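Local coordinates for protein SidF, inhibitor of growth family, member 3 (Legionella pneumophila subsp. pneumophila, PDB 4FYE) that is a phosphoinositide phosphatase that probably removes a phosphate group from the inositol head group of membrane phosphatidylinositol phosphates, at residues Gly36-Phe41 with Gly713-Lys718; Asn455-Ala460 with Leu475-Asp480. The protein carries 1 engineered substitution. All blocks are in the same frame, centred on the assembly; numbering follows the deposited sequence.

Contact 1: residues Gly36-Phe41 with Gly713-Lys718; sequences GERQVF and GVSGGK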
# COMPACT_ATOMS: atom_id res chain seq x y z
N GLY A 36 4.52 16.28 -22.12
CA GLY A 36 4.60 15.26 -23.15
C GLY A 36 5.04 13.91 -22.63
O GLY A 36 4.90 12.94 -23.32
N GLU A 37 5.57 13.81 -21.41
CA GLU A 37 5.73 12.47 -20.82
C GLU A 37 4.61 12.26 -19.79
O GLU A 37 3.88 11.28 -19.90
CB GLU A 37 7.13 12.19 -20.26
CG GLU A 37 7.14 11.10 -19.15
CD GLU A 37 8.52 10.89 -18.39
OE1 GLU A 37 9.54 11.62 -18.59
OE2 GLU A 37 8.61 9.93 -17.56
N ARG A 38 4.44 13.20 -18.85
CA ARG A 38 3.35 13.11 -17.81
C ARG A 38 2.08 13.75 -18.37
O ARG A 38 1.82 14.95 -18.23
CB ARG A 38 3.77 13.68 -16.45
CG ARG A 38 4.88 12.87 -15.76
CD ARG A 38 5.28 13.52 -14.46
NE ARG A 38 6.27 12.72 -13.75
CZ ARG A 38 6.79 13.01 -12.56
NH1 ARG A 38 6.47 14.13 -11.91
NH2 ARG A 38 7.67 12.19 -12.01
N GLN A 39 1.27 12.94 -19.03
CA GLN A 39 0.15 13.49 -19.70
C GLN A 39 -1.08 13.39 -18.85
O GLN A 39 -1.28 12.41 -18.13
CB GLN A 39 0.02 12.79 -21.02
CG GLN A 39 1.30 13.02 -21.81
CD GLN A 39 0.99 12.98 -23.27
OE1 GLN A 39 0.51 11.96 -23.78
NE2 GLN A 39 1.16 14.13 -23.95
N VAL A 40 -1.88 14.44 -18.91
CA VAL A 40 -3.03 14.58 -18.07
C VAL A 40 -4.33 14.58 -18.86
O VAL A 40 -4.43 15.16 -19.95
CB VAL A 40 -2.93 15.84 -17.22
CG1 VAL A 40 -3.97 15.81 -16.11
CG2 VAL A 40 -1.55 15.91 -16.60
N PHE A 41 -5.34 13.95 -18.27
CA PHE A 41 -6.54 13.59 -19.01
C PHE A 41 -7.77 13.62 -18.08
O PHE A 41 -7.65 13.62 -16.84
CB PHE A 41 -6.39 12.16 -19.50
CG PHE A 41 -5.32 11.95 -20.54
CD1 PHE A 41 -5.52 12.35 -21.87
CD2 PHE A 41 -4.13 11.26 -20.22
CE1 PHE A 41 -4.55 12.12 -22.84
CE2 PHE A 41 -3.16 11.04 -21.18
CZ PHE A 41 -3.36 11.47 -22.51
N GLY A 713 4.28 17.02 -4.09
CA GLY A 713 4.68 18.12 -4.97
C GLY A 713 5.98 17.95 -5.78
O GLY A 713 6.18 18.67 -6.75
N VAL A 714 6.79 16.92 -5.47
CA VAL A 714 8.10 16.69 -6.10
C VAL A 714 8.33 15.17 -6.28
O VAL A 714 7.69 14.33 -5.63
CB VAL A 714 9.06 17.41 -5.15
CG1 VAL A 714 9.90 16.51 -4.24
CG2 VAL A 714 9.63 18.68 -5.70
N SER A 715 9.21 14.74 -7.17
CA SER A 715 9.39 13.26 -7.25
C SER A 715 10.15 12.68 -6.05
O SER A 715 10.66 13.41 -5.16
CB SER A 715 10.05 12.83 -8.54
OG SER A 715 9.29 13.26 -9.67
N GLY A 716 10.19 11.36 -6.00
CA GLY A 716 10.93 10.73 -4.96
C GLY A 716 10.54 9.26 -4.82
O GLY A 716 10.17 8.60 -5.78
N GLY A 717 10.41 8.92 -3.54
CA GLY A 717 10.88 7.75 -2.96
C GLY A 717 12.26 8.13 -2.46
O GLY A 717 13.14 8.41 -3.27
N LYS A 718 12.47 8.06 -1.16
CA LYS A 718 13.77 8.35 -0.54
C LYS A 718 14.40 7.16 0.19
O LYS A 718 15.28 7.38 1.01
CB LYS A 718 13.57 9.42 0.54
CG LYS A 718 14.62 10.48 0.49
CD LYS A 718 15.26 10.70 1.85
CE LYS A 718 16.64 11.35 1.72
NZ LYS A 718 17.34 11.45 3.04
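R38 and S715 join the border of a mixed β-sheet to the glycine-rich loop that follows helix 701-712, and the contact is a long side-chain bridge rather than backbone packing. The sheet side is strand 39-42, an outermost strand of the six, whose Q39 and F41 are hydrogen-bonded by their backbones to V53 and V51 of the antiparallel strand 50-55.

The backbones stay well apart: the CA atoms of R38 and S715 are 12.2 Å from each other, a gap that a side chain as long as arginine can span. R38 CG lies beside the backbone N (chi1 -67°), and from CG to NE the chain is fully extended, which carries the guanidinium straight to the loop. S715 supplies a short side chain on a CB that faces the arginine, so its hydroxyl is well placed to receive the bond. The loop that carries it starts at G713, whose positive phi (93°) ends the run of helix 701-712.

The hydrogen bonding is buried. S715 OG also bonds to E74 OE2 and T709 OG1, while R38 NH1 bonds to the carbonyl O of Y32 and more weakly to T709 OG1. The buried charge of R38 thus has partners at both terminal nitrogens, and E74, a second-shell acid reached through S715 OG, may also help to balance it. The R38 side chain also touches V54 of the sheet and A705 and L706 of helix 701-712.

In the bridge itself, R38 NH2 donates to S715 OG at 3.0 Å with an N-H...O angle of 160°, the oxygen sitting at the guanidinium edge, close to its plane.

Contact 2: residues Asn455-Ala460 with Leu475-Asp480; sequences NLDKVA and LLKGPD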
# COMPACT_ATOMS: atom_id res chain seq x y z
N ASN A 455 -6.82 -24.29 3.33
CA ASN A 455 -7.12 -24.02 1.94
C ASN A 455 -6.55 -25.09 1.04
O ASN A 455 -7.02 -25.30 -0.08
CB ASN A 455 -6.58 -22.64 1.54
CG ASN A 455 -7.17 -22.13 0.24
OD1 ASN A 455 -6.72 -22.50 -0.85
ND2 ASN A 455 -8.14 -21.24 0.34
N LEU A 456 -5.52 -25.79 1.52
CA LEU A 456 -5.01 -26.97 0.81
C LEU A 456 -5.94 -28.15 0.96
O LEU A 456 -6.25 -28.80 -0.04
CB LEU A 456 -3.59 -27.35 1.23
CG LEU A 456 -2.44 -27.05 0.24
CD1 LEU A 456 -2.59 -25.76 -0.56
CD2 LEU A 456 -1.09 -27.09 0.96
N ASP A 457 -6.40 -28.39 2.19
CA ASP A 457 -7.38 -29.43 2.50
C ASP A 457 -8.58 -29.36 1.55
O ASP A 457 -9.18 -30.38 1.25
CB ASP A 457 -7.86 -29.32 3.97
CG ASP A 457 -6.74 -29.58 5.00
OD1 ASP A 457 -5.60 -29.87 4.58
OD2 ASP A 457 -6.97 -29.49 6.23
N LYS A 458 -8.84 -28.16 1.04
CA LYS A 458 -10.09 -27.77 0.41
C LYS A 458 -10.06 -27.77 -1.13
O LYS A 458 -11.09 -27.92 -1.76
CB LYS A 458 -10.48 -26.38 0.95
CG LYS A 458 -11.95 -26.00 0.86
CD LYS A 458 -12.20 -25.01 -0.26
CE LYS A 458 -12.11 -23.58 0.24
NZ LYS A 458 -11.76 -22.69 -0.90
N VAL A 459 -8.90 -27.56 -1.74
CA VAL A 459 -8.78 -27.78 -3.19
C VAL A 459 -7.76 -28.87 -3.53
O VAL A 459 -7.12 -28.83 -4.57
CB VAL A 459 -8.55 -26.49 -4.06
CG1 VAL A 459 -9.87 -25.75 -4.30
CG2 VAL A 459 -7.46 -25.56 -3.52
N ALA A 460 -7.64 -29.86 -2.65
CA ALA A 460 -6.94 -31.11 -2.99
C ALA A 460 -7.90 -32.03 -3.75
O ALA A 460 -7.48 -32.95 -4.47
CB ALA A 460 -6.44 -31.79 -1.72
N LEU A 475 3.15 -33.40 3.25
CA LEU A 475 4.34 -32.79 3.83
C LEU A 475 4.12 -31.39 4.40
O LEU A 475 4.74 -31.03 5.41
CB LEU A 475 5.47 -32.79 2.81
CG LEU A 475 5.93 -34.17 2.30
CD1 LEU A 475 7.18 -34.02 1.45
CD2 LEU A 475 6.19 -35.18 3.42
N LEU A 476 3.23 -30.62 3.76
CA LEU A 476 3.04 -29.24 4.18
C LEU A 476 2.20 -29.13 5.40
O LEU A 476 2.20 -28.08 6.05
CB LEU A 476 2.42 -28.38 3.08
CG LEU A 476 3.36 -27.92 1.97
CD1 LEU A 476 2.80 -26.62 1.42
CD2 LEU A 476 4.81 -27.76 2.44
N LYS A 477 1.48 -30.21 5.69
CA LYS A 477 0.63 -30.30 6.87
C LYS A 477 1.42 -29.94 8.11
O LYS A 477 0.85 -29.52 9.10
CB LYS A 477 0.06 -31.71 7.01
CG LYS A 477 -1.36 -31.87 6.49
CD LYS A 477 -2.37 -31.32 7.50
CE LYS A 477 -3.80 -31.61 7.08
NZ LYS A 477 -4.82 -30.77 7.78
N GLY A 478 2.74 -30.07 8.02
CA GLY A 478 3.62 -29.80 9.15
C GLY A 478 3.47 -30.80 10.31
O GLY A 478 2.84 -31.85 10.17
N PRO A 479 4.03 -30.46 11.48
CA PRO A 479 3.84 -31.34 12.62
C PRO A 479 2.46 -31.20 13.26
O PRO A 479 1.87 -30.13 13.22
CB PRO A 479 4.96 -30.93 13.59
CG PRO A 479 5.39 -29.57 13.15
CD PRO A 479 4.76 -29.23 11.83
N ASP A 480 1.95 -32.28 13.84
CA ASP A 480 0.63 -32.32 14.47
C ASP A 480 0.58 -31.38 15.67
O ASP A 480 1.10 -31.68 16.75
CB ASP A 480 0.31 -33.77 14.90
CG ASP A 480 -1.10 -33.92 15.50
OD1 ASP A 480 -1.38 -35.07 15.95
OD2 ASP A 480 -1.91 -32.95 15.51
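The carboxylate oxygen OD2 of D457 accepts a hydrogen bond from K477 NZ at 2.9 Å, the main bond of a salt bridge at the exposed margin of the contact. The ammonium meets OD2 on its syn side, 15° out of the carboxylate plane, and reaches OD1 too, though only weakly at 3.4 Å. Aspartate and lysine suit this place because the flexible lysine can swing its charge across: its chain is bent at chi2 (-78°), and the two side chains meet at about a right angle.

Behind the charged pair the contact is apolar. L456 CD2 touches L476 CD1 at 3.9 Å, one methyl against another; the CB of each leucine points toward the other segment, and the two side chains cross at a slant. These leucines are buried against helix 590-614, where both pack on C603; F599 adds to the cover of L456, and I568 of helix 522-583 to that of L476. The C-terminal ends of two successive helices, 438-458 and 467-476, thus meet in a helix-loop-helix unit, with apolar contact on the side facing helix 590-614 and a salt bridge on the exposed side.

In the fold
From the N terminus, the chain reaches contact 1 first, at residues 36-41 on the outermost strand 39-42, and returns to it only at 713-718. Contact 1 therefore closes a very long loop that takes in the rest of the six-stranded sheet, all of the four-stranded one and most of the helices. Contact 2 falls within that span and closes a short loop of its own; the two contacts nest and do not cross. The centres of contacts 1 and 2 lie about 46 Å apart, on opposite sides of the chain's centre. Contact 1 ties the edge strand near the N terminus to the loop between helices 701-712 and 733-741, contact 2 helix 438-458 to the next helix, 467-476.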